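Local coordinates for uncharacterized protein (Bacteroides cellulosilyticus, PDB 5JVK) that probably hydrolyses glycosidic bonds, as a (beta/alpha)8-barrel glycoside hydrolase of family 39 from a gut symbiont, at residues 382-385 against 389-392; 341-346 against 358-363; 68-73 against 404-409. One frame throughout, in Å; residues are numbered along the deposited sequence.

Contact 1 of 3, residues 382-385 against 389-392; sequences GDTP and EHNF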
loop_
_atom_site.group_PDB
_atom_site.type_symbol
_atom_site.label_atom_id
_atom_site.label_comp_id
_atom_site.label_asym_id
_atom_site.label_seq_id
_atom_site.Cartn_x
_atom_site.Cartn_y
_atom_site.Cartn_z
ATOM N N GLY A 382 10.515 7.569 -10.621
ATOM C CA GLY A 382 11.717 8.212 -11.162
ATOM C C GLY A 382 12.627 8.785 -10.086
ATOM O O GLY A 382 12.505 8.430 -8.909
ATOM N N ASP A 383 13.541 9.665 -10.501
ATOM C CA ASP A 383 14.573 10.253 -9.620
ATOM C C ASP A 383 14.407 11.742 -9.310
ATOM O O ASP A 383 15.022 12.241 -8.371
ATOM C CB ASP A 383 15.960 10.049 -10.238
ATOM C CG ASP A 383 16.341 8.583 -10.373
ATOM O OD1 ASP A 383 15.614 7.710 -9.844
ATOM O OD2 ASP A 383 17.381 8.306 -11.015
ATOM N N THR A 384 13.628 12.452 -10.121
ATOM C CA THR A 384 13.369 13.880 -9.925
ATOM C C THR A 384 12.758 14.175 -8.538
ATOM O O THR A 384 11.647 13.730 -8.250
ATOM C CB THR A 384 12.430 14.415 -11.029
ATOM O OG1 THR A 384 12.950 14.050 -12.312
ATOM C CG2 THR A 384 12.291 15.929 -10.954
ATOM N N PRO A 385 13.484 14.922 -7.678
ATOM C CA PRO A 385 12.973 15.183 -6.326
ATOM C C PRO A 385 11.710 16.055 -6.272
ATOM O O PRO A 385 10.835 15.797 -5.443
ATOM C CB PRO A 385 14.148 15.882 -5.631
ATOM C CG PRO A 385 14.933 16.504 -6.732
ATOM C CD PRO A 385 14.778 15.594 -7.913
ATOM N N GLU A 389 5.051 12.624 -8.620
ATOM C CA GLU A 389 4.762 11.287 -9.142
ATOM C C GLU A 389 5.969 10.341 -9.076
ATOM O O GLU A 389 5.795 9.129 -9.132
ATOM C CB GLU A 389 4.237 11.374 -10.585
ATOM C CG GLU A 389 2.930 12.152 -10.761
ATOM C CD GLU A 389 1.711 11.496 -10.113
ATOM O OE1 GLU A 389 1.730 10.283 -9.821
ATOM O OE2 GLU A 389 0.708 12.207 -9.900
ATOM N N HIS A 390 7.176 10.898 -8.952
ATOM C CA HIS A 390 8.412 10.119 -8.780
ATOM C C HIS A 390 8.773 9.834 -7.316
ATOM O O HIS A 390 9.846 9.283 -7.058
ATOM C CB HIS A 390 9.589 10.865 -9.433
ATOM C CG HIS A 390 9.517 10.928 -10.926
ATOM N ND1 HIS A 390 10.543 11.437 -11.692
ATOM C CD2 HIS A 390 8.561 10.528 -11.797
ATOM C CE1 HIS A 390 10.214 11.366 -12.969
ATOM N NE2 HIS A 390 9.017 10.815 -13.061
ATOM N N ASN A 391 7.910 10.207 -6.367
ATOM C CA ASN A 391 8.244 10.119 -4.938
ATOM C C ASN A 391 7.167 9.479 -4.038
ATOM O O ASN A 391 7.245 9.594 -2.814
ATOM C CB ASN A 391 8.616 11.519 -4.436
ATOM C CG ASN A 391 9.902 12.029 -5.054
ATOM O OD1 ASN A 391 9.888 12.896 -5.924
ATOM N ND2 ASN A 391 11.021 11.473 -4.621
ATOM N N PHE A 392 6.205 8.766 -4.631
ATOM C CA PHE A 392 5.170 8.044 -3.865
ATOM C C PHE A 392 5.627 6.676 -3.336
ATOM O O PHE A 392 4.880 6.025 -2.600
ATOM C CB PHE A 392 3.902 7.842 -4.712
ATOM C CG PHE A 392 2.992 9.032 -4.748
ATOM C CD1 PHE A 392 2.089 9.262 -3.710
ATOM C CD2 PHE A 392 3.011 9.912 -5.828
ATOM C CE1 PHE A 392 1.234 10.357 -3.745
ATOM C CE2 PHE A 392 2.158 11.007 -5.868
ATOM C CZ PHE A 392 1.269 11.231 -4.826
#

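Contact 2 of 3, residues 341-346 against 358-363; sequences IGWNST and ARTYLL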
loop_
_atom_site.group_PDB
_atom_site.type_symbol
_atom_site.label_atom_id
_atom_site.label_comp_id
_atom_site.label_asym_id
_atom_site.label_seq_id
_atom_site.Cartn_x
_atom_site.Cartn_y
_atom_site.Cartn_z
ATOM N N ILE A 341 -4.378 5.093 -2.310
ATOM C CA ILE A 341 -4.173 6.132 -1.307
ATOM C C ILE A 341 -2.673 6.212 -1.046
ATOM O O ILE A 341 -1.993 5.188 -1.049
ATOM C CB ILE A 341 -4.984 5.872 -0.014
ATOM C CG1 ILE A 341 -4.859 7.059 0.949
ATOM C CG2 ILE A 341 -4.557 4.577 0.671
ATOM C CD1 ILE A 341 -5.825 7.007 2.113
ATOM N N GLY A 342 -2.153 7.419 -0.856
ATOM C CA GLY A 342 -0.728 7.579 -0.624
ATOM C C GLY A 342 -0.273 8.998 -0.375
ATOM O O GLY A 342 -1.016 9.954 -0.587
ATOM N N TRP A 343 0.962 9.104 0.102
ATOM C CA TRP A 343 1.657 10.367 0.308
ATOM C C TRP A 343 3.022 10.247 -0.363
ATOM O O TRP A 343 3.552 9.141 -0.501
ATOM C CB TRP A 343 1.821 10.647 1.801
ATOM C CG TRP A 343 0.542 11.014 2.508
ATOM C CD1 TRP A 343 0.137 12.260 2.861
ATOM C CD2 TRP A 343 -0.485 10.121 2.954
ATOM N NE1 TRP A 343 -1.073 12.212 3.497
ATOM C CE2 TRP A 343 -1.482 10.910 3.569
ATOM C CE3 TRP A 343 -0.657 8.735 2.900
ATOM C CZ2 TRP A 343 -2.642 10.359 4.118
ATOM C CZ3 TRP A 343 -1.807 8.186 3.440
ATOM C CH2 TRP A 343 -2.788 8.998 4.045
ATOM N N ASN A 344 3.587 11.382 -0.770
ATOM C CA ASN A 344 4.851 11.410 -1.519
ATOM C C ASN A 344 5.920 12.213 -0.789
ATOM O O ASN A 344 5.605 13.119 -0.013
ATOM C CB ASN A 344 4.636 11.967 -2.931
ATOM C CG ASN A 344 4.134 13.398 -2.931
ATOM O OD1 ASN A 344 4.903 14.340 -2.740
ATOM N ND2 ASN A 344 2.836 13.568 -3.153
ATOM N N SER A 345 7.181 11.880 -1.065
ATOM C CA SER A 345 8.334 12.536 -0.429
ATOM C C SER A 345 8.709 13.921 -0.994
ATOM O O SER A 345 9.687 14.518 -0.533
ATOM C CB SER A 345 9.557 11.610 -0.453
ATOM O OG SER A 345 9.285 10.395 0.224
ATOM N N THR A 346 7.958 14.430 -1.976
ATOM C CA THR A 346 8.141 15.809 -2.450
ATOM C C THR A 346 7.459 16.802 -1.505
ATOM O O THR A 346 8.086 17.772 -1.074
ATOM C CB THR A 346 7.611 16.000 -3.887
ATOM O OG1 THR A 346 8.301 15.112 -4.775
ATOM C CG2 THR A 346 7.806 17.441 -4.367
ATOM N N ALA A 358 1.498 3.957 8.239
ATOM C CA ALA A 358 1.098 3.164 9.404
ATOM C C ALA A 358 -0.247 3.627 9.948
ATOM O O ALA A 358 -1.115 2.807 10.248
ATOM C CB ALA A 358 2.153 3.250 10.496
ATOM N N ARG A 359 -0.406 4.943 10.059
ATOM C CA ARG A 359 -1.641 5.545 10.558
ATOM C C ARG A 359 -2.851 5.282 9.662
ATOM O O ARG A 359 -3.957 5.079 10.168
ATOM C CB ARG A 359 -1.441 7.048 10.819
ATOM C CG ARG A 359 -0.763 7.289 12.154
ATOM C CD ARG A 359 0.041 8.572 12.254
ATOM N NE ARG A 359 -0.754 9.788 12.129
ATOM C CZ ARG A 359 -0.301 11.019 12.375
ATOM N NH1 ARG A 359 0.953 11.228 12.780
ATOM N NH2 ARG A 359 -1.112 12.059 12.224
ATOM N N THR A 360 -2.637 5.266 8.345
ATOM C CA THR A 360 -3.697 4.906 7.390
ATOM C C THR A 360 -4.259 3.509 7.661
ATOM O O THR A 360 -5.472 3.339 7.767
ATOM C CB THR A 360 -3.201 4.976 5.925
ATOM O OG1 THR A 360 -2.896 6.331 5.594
ATOM C CG2 THR A 360 -4.253 4.455 4.941
ATOM N N TYR A 361 -3.377 2.522 7.773
ATOM C CA TYR A 361 -3.812 1.134 7.965
ATOM C C TYR A 361 -4.352 0.872 9.374
ATOM O O TYR A 361 -5.274 0.070 9.543
ATOM C CB TYR A 361 -2.694 0.155 7.593
ATOM C CG TYR A 361 -2.424 0.133 6.105
ATOM C CD1 TYR A 361 -3.384 -0.346 5.219
ATOM C CD2 TYR A 361 -1.223 0.605 5.577
ATOM C CE1 TYR A 361 -3.156 -0.366 3.853
ATOM C CE2 TYR A 361 -0.983 0.590 4.207
ATOM C CZ TYR A 361 -1.956 0.101 3.350
ATOM O OH TYR A 361 -1.742 0.076 1.992
ATOM N N LEU A 362 -3.796 1.561 10.370
ATOM C CA LEU A 362 -4.314 1.493 11.737
ATOM C C LEU A 362 -5.698 2.134 11.849
ATOM O O LEU A 362 -6.600 1.547 12.449
ATOM C CB LEU A 362 -3.338 2.136 12.726
ATOM C CG LEU A 362 -2.034 1.355 12.929
ATOM C CD1 LEU A 362 -0.956 2.236 13.545
ATOM C CD2 LEU A 362 -2.256 0.112 13.777
ATOM N N LEU A 363 -5.869 3.319 11.265
ATOM C CA LEU A 363 -7.187 3.971 11.228
ATOM C C LEU A 363 -8.188 3.240 10.317
ATOM O O LEU A 363 -9.382 3.199 10.620
ATOM C CB LEU A 363 -7.065 5.441 10.815
ATOM C CG LEU A 363 -6.384 6.370 11.825
ATOM C CD1 LEU A 363 -6.054 7.710 11.181
ATOM C CD2 LEU A 363 -7.239 6.580 13.067
#

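Contact 3 of 3, residues 68-73 against 404-409; sequences LGYYTL and SYQAAA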
loop_
_atom_site.group_PDB
_atom_site.type_symbol
_atom_site.label_atom_id
_atom_site.label_comp_id
_atom_site.label_asym_id
_atom_site.label_seq_id
_atom_site.Cartn_x
_atom_site.Cartn_y
_atom_site.Cartn_z
ATOM N N LEU A 68 16.069 -5.229 15.278
ATOM C CA LEU A 68 15.345 -4.757 14.095
ATOM C C LEU A 68 15.508 -3.247 13.918
ATOM O O LEU A 68 15.781 -2.515 14.880
ATOM C CB LEU A 68 13.850 -5.093 14.197
ATOM C CG LEU A 68 13.447 -6.566 14.274
ATOM C CD1 LEU A 68 11.939 -6.688 14.401
ATOM C CD2 LEU A 68 13.948 -7.329 13.057
ATOM N N GLY A 69 15.340 -2.792 12.680
ATOM C CA GLY A 69 15.375 -1.373 12.384
ATOM C C GLY A 69 15.547 -1.026 10.923
ATOM O O GLY A 69 15.822 -1.885 10.090
ATOM N N TYR A 70 15.347 0.257 10.639
ATOM C CA TYR A 70 15.677 0.888 9.373
ATOM C C TYR A 70 17.076 1.466 9.534
ATOM O O TYR A 70 17.293 2.334 10.388
ATOM C CB TYR A 70 14.674 2.007 9.071
ATOM C CG TYR A 70 14.862 2.662 7.724
ATOM C CD1 TYR A 70 14.488 2.001 6.555
ATOM C CD2 TYR A 70 15.406 3.944 7.615
ATOM C CE1 TYR A 70 14.653 2.591 5.314
ATOM C CE2 TYR A 70 15.577 4.542 6.372
ATOM C CZ TYR A 70 15.198 3.861 5.229
ATOM O OH TYR A 70 15.362 4.437 4.002
ATOM N N TYR A 71 18.019 0.981 8.726
ATOM C CA TYR A 71 19.432 1.343 8.857
ATOM C C TYR A 71 19.934 2.124 7.653
ATOM O O TYR A 71 19.471 1.912 6.533
ATOM C CB TYR A 71 20.289 0.084 9.031
ATOM C CG TYR A 71 20.060 -0.632 10.339
ATOM C CD1 TYR A 71 20.894 -0.404 11.436
ATOM C CD2 TYR A 71 19.009 -1.535 10.489
ATOM C CE1 TYR A 71 20.688 -1.058 12.641
ATOM C CE2 TYR A 71 18.793 -2.192 11.694
ATOM C CZ TYR A 71 19.635 -1.948 12.766
ATOM O OH TYR A 71 19.429 -2.591 13.959
ATOM N N THR A 72 20.875 3.032 7.904
ATOM C CA THR A 72 21.697 3.630 6.855
ATOM C C THR A 72 22.975 2.794 6.763
ATOM O O THR A 72 23.643 2.562 7.775
ATOM C CB THR A 72 22.058 5.097 7.172
ATOM O OG1 THR A 72 20.862 5.852 7.398
ATOM C CG2 THR A 72 22.832 5.731 6.020
ATOM N N LEU A 73 23.293 2.338 5.553
ATOM C CA LEU A 73 24.485 1.535 5.285
ATOM C C LEU A 73 25.574 2.423 4.681
ATOM O O LEU A 73 25.460 2.839 3.527
ATOM C CB LEU A 73 24.142 0.386 4.329
ATOM C CG LEU A 73 25.269 -0.509 3.803
ATOM C CD1 LEU A 73 26.075 -1.149 4.924
ATOM C CD2 LEU A 73 24.685 -1.574 2.892
ATOM N N SER A 404 9.207 4.498 4.837
ATOM C CA SER A 404 7.838 4.012 4.669
ATOM C C SER A 404 7.740 2.502 4.457
ATOM O O SER A 404 6.740 1.886 4.842
ATOM C CB SER A 404 7.144 4.750 3.522
ATOM O OG SER A 404 7.882 4.632 2.323
ATOM N N TYR A 405 8.768 1.912 3.847
ATOM C CA TYR A 405 8.852 0.461 3.710
ATOM C C TYR A 405 8.908 -0.216 5.078
ATOM O O TYR A 405 8.168 -1.165 5.336
ATOM C CB TYR A 405 10.076 0.052 2.886
ATOM C CG TYR A 405 10.112 -1.427 2.604
ATOM C CD1 TYR A 405 10.627 -2.325 3.543
ATOM C CD2 TYR A 405 9.605 -1.939 1.415
ATOM C CE1 TYR A 405 10.643 -3.687 3.298
ATOM C CE2 TYR A 405 9.624 -3.301 1.158
ATOM C CZ TYR A 405 10.141 -4.170 2.105
ATOM O OH TYR A 405 10.154 -5.516 1.856
ATOM N N GLN A 406 9.807 0.269 5.933
ATOM C CA GLN A 406 9.968 -0.249 7.292
ATOM C C GLN A 406 8.657 -0.136 8.068
ATOM O O GLN A 406 8.241 -1.087 8.730
ATOM C CB GLN A 406 11.068 0.521 8.034
ATOM C CG GLN A 406 11.482 -0.081 9.373
ATOM C CD GLN A 406 12.458 -1.241 9.248
ATOM O OE1 GLN A 406 13.151 -1.390 8.242
ATOM N NE2 GLN A 406 12.523 -2.065 10.291
ATOM N N ALA A 407 8.023 1.032 7.982
ATOM C CA ALA A 407 6.740 1.280 8.650
ATOM C C ALA A 407 5.637 0.328 8.190
ATOM O O ALA A 407 4.826 -0.105 9.003
ATOM C CB ALA A 407 6.307 2.725 8.442
ATOM N N ALA A 408 5.619 0.006 6.896
ATOM C CA ALA A 408 4.653 -0.942 6.327
ATOM C C ALA A 408 4.842 -2.367 6.859
ATOM O O ALA A 408 3.873 -3.028 7.238
ATOM C CB ALA A 408 4.740 -0.938 4.807
ATOM N N ALA A 409 6.086 -2.835 6.875
ATOM C CA ALA A 409 6.406 -4.172 7.382
ATOM C C ALA A 409 6.060 -4.314 8.863
ATOM O O ALA A 409 5.484 -5.327 9.278
ATOM C CB ALA A 409 7.876 -4.492 7.151
#

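Contact 1 of 3, residues 382-385 against 389-392
Gly-382 lies against the imidazole of His-390. Its CA sits over one face of the ring, 3.6 Å from the centroid and 22° off the ring normal. This is a CH-pi contact, displaced toward the ring rim near CG and ND1. The fit leaves no room for a side chain at Gly-382, because a CB there would run into ND1 of His-390. The backbones are close as well, with Gly-382 CA 4.5 Å from His-390 CA.

The His-390 ring reaches this place with CG anti to its own carbonyl carbon (chi1 -68°). Thr-384 then meets the ND1 corner of the same ring. The backbone N of Thr-384 lies at the ring edge, in plane. Its CB stands 3.6 Å from His-390 ND1, on an oblique approach, and Thr-384 OG1 is at the same distance from ND1. The histidine is thus bordered by the chain on a face and at an edge.

The amide end of Asn-391 lies beside the carbonyls of Thr-384 and Pro-385. Asp-383 points its CB away, and its OD1 is hydrogen-bonded to Ser-397 OG.

The contact folds a loop back on itself at the surface. This loop follows strand 373-375, the eighth strand of the parallel barrel, and leads to helix 403-415. Such beta-to-alpha loops line the catalytic end of (beta/alpha)8 glycoside hydrolases.

Contact 2 of 3, residues 341-346 against 358-363
Thr-360 faces Trp-343 and Ile-341 with its two branches. Its OG1 comes to 3.0 Å from Trp-343 CZ3 and 3.1 Å from Trp-343 CH2, the far end of the six-membered ring. The approach is oblique, and the packing is close. On the other branch, Thr-360 CG2 meets Ile-341 CD1 tip to tip at 4.1 Å. The isoleucine reaches that far because its chain is extended, with CG1 anti to the backbone N (chi1 -174°) and CD1 trans beyond it.

The second shell fixes these groups. Thr-360 OG1 is hydrogen-bonded to the carbonyl O of Tyr-356, one turn earlier in the helix, so this buried hydroxyl has a polar partner despite its carbon neighbours. The indole is held at its other end by a hydrogen bond from NE1 to Asn-294 O, and Tyr-356 packs edge-to-face with it. Trp-343 O accepts a hydrogen bond from Gln-353 NE2 of the same helix.

The contact joins the end of barrel strand 335-341, and the loop after it, to helix 350-366, which follows in sequence. Ile-341 also packs on Val-373 of the next strand, 373-375. The helix also packs on helix 403-415 through Leu-362, and on strand 439-447 through Leu-362 and Leu-363.

Contact 3 of 3, residues 68-73 against 404-409
The side-chain amide of Gln-406 lies over a face of the Gly-69 to Tyr-70 peptide group. Its NE2 is 3.3 Å from Gly-69 C, and its CD is 3.5 Å from Tyr-70 N. The two flat groups are tilted against each other. The Tyr-70 ring is turned 66° from the amide plane. Gln-406 CB approaches this ring obliquely, 4.0 Å from Tyr-70 CD1, while Gln-406 CG packs on Tyr-70 CB at 3.8 Å.

The glutamine leaves the helix with CG anti to the backbone N and then bends at chi2 (81°), which lays the amide along the strand. Its NE2 is hydrogen-bonded to the carbonyls of Gln-472 and Val-93, so the buried amide is gripped from two further parts of the chain. An alanine at Gln-406 would remove the amide and is likely to leave both carbonyls without this donor and a gap over the Gly-69 peptide. Tyr-70 OH is hydrogen-bonded to Pro-401 O, just before the helix.

The contact seats strand 69-78 of the N-terminal sheet on helix 403-415 of the barrel. That strand runs between strands 37-44 and 83-94, and Gln-406 also touches Ala-92 and Val-94 of the latter. Ala-407 and Ala-408 pack on helix 350-366.

In the fold
Contacts 1 and 2 touch directly, although their centres are about 16 Å apart. Pro-385 O and Thr-346 OG1 are 2.7 Å apart and Asn-391 O and Ser-345 N are 2.9 Å apart, both probable hydrogen bonds. They tie the loop after the seventh barrel strand to the loop after the eighth. Contact 3 touches neither. Its nearest atoms are about 6 Å from contact 1 and about 5 Å from contact 2. It lies where the N-terminal sheet meets the barrel, and its two segments bracket the other contacts in sequence. A glycerol, probably from crystallisation, is hydrogen-bonded to Ser-345 O in the 341-346 loop.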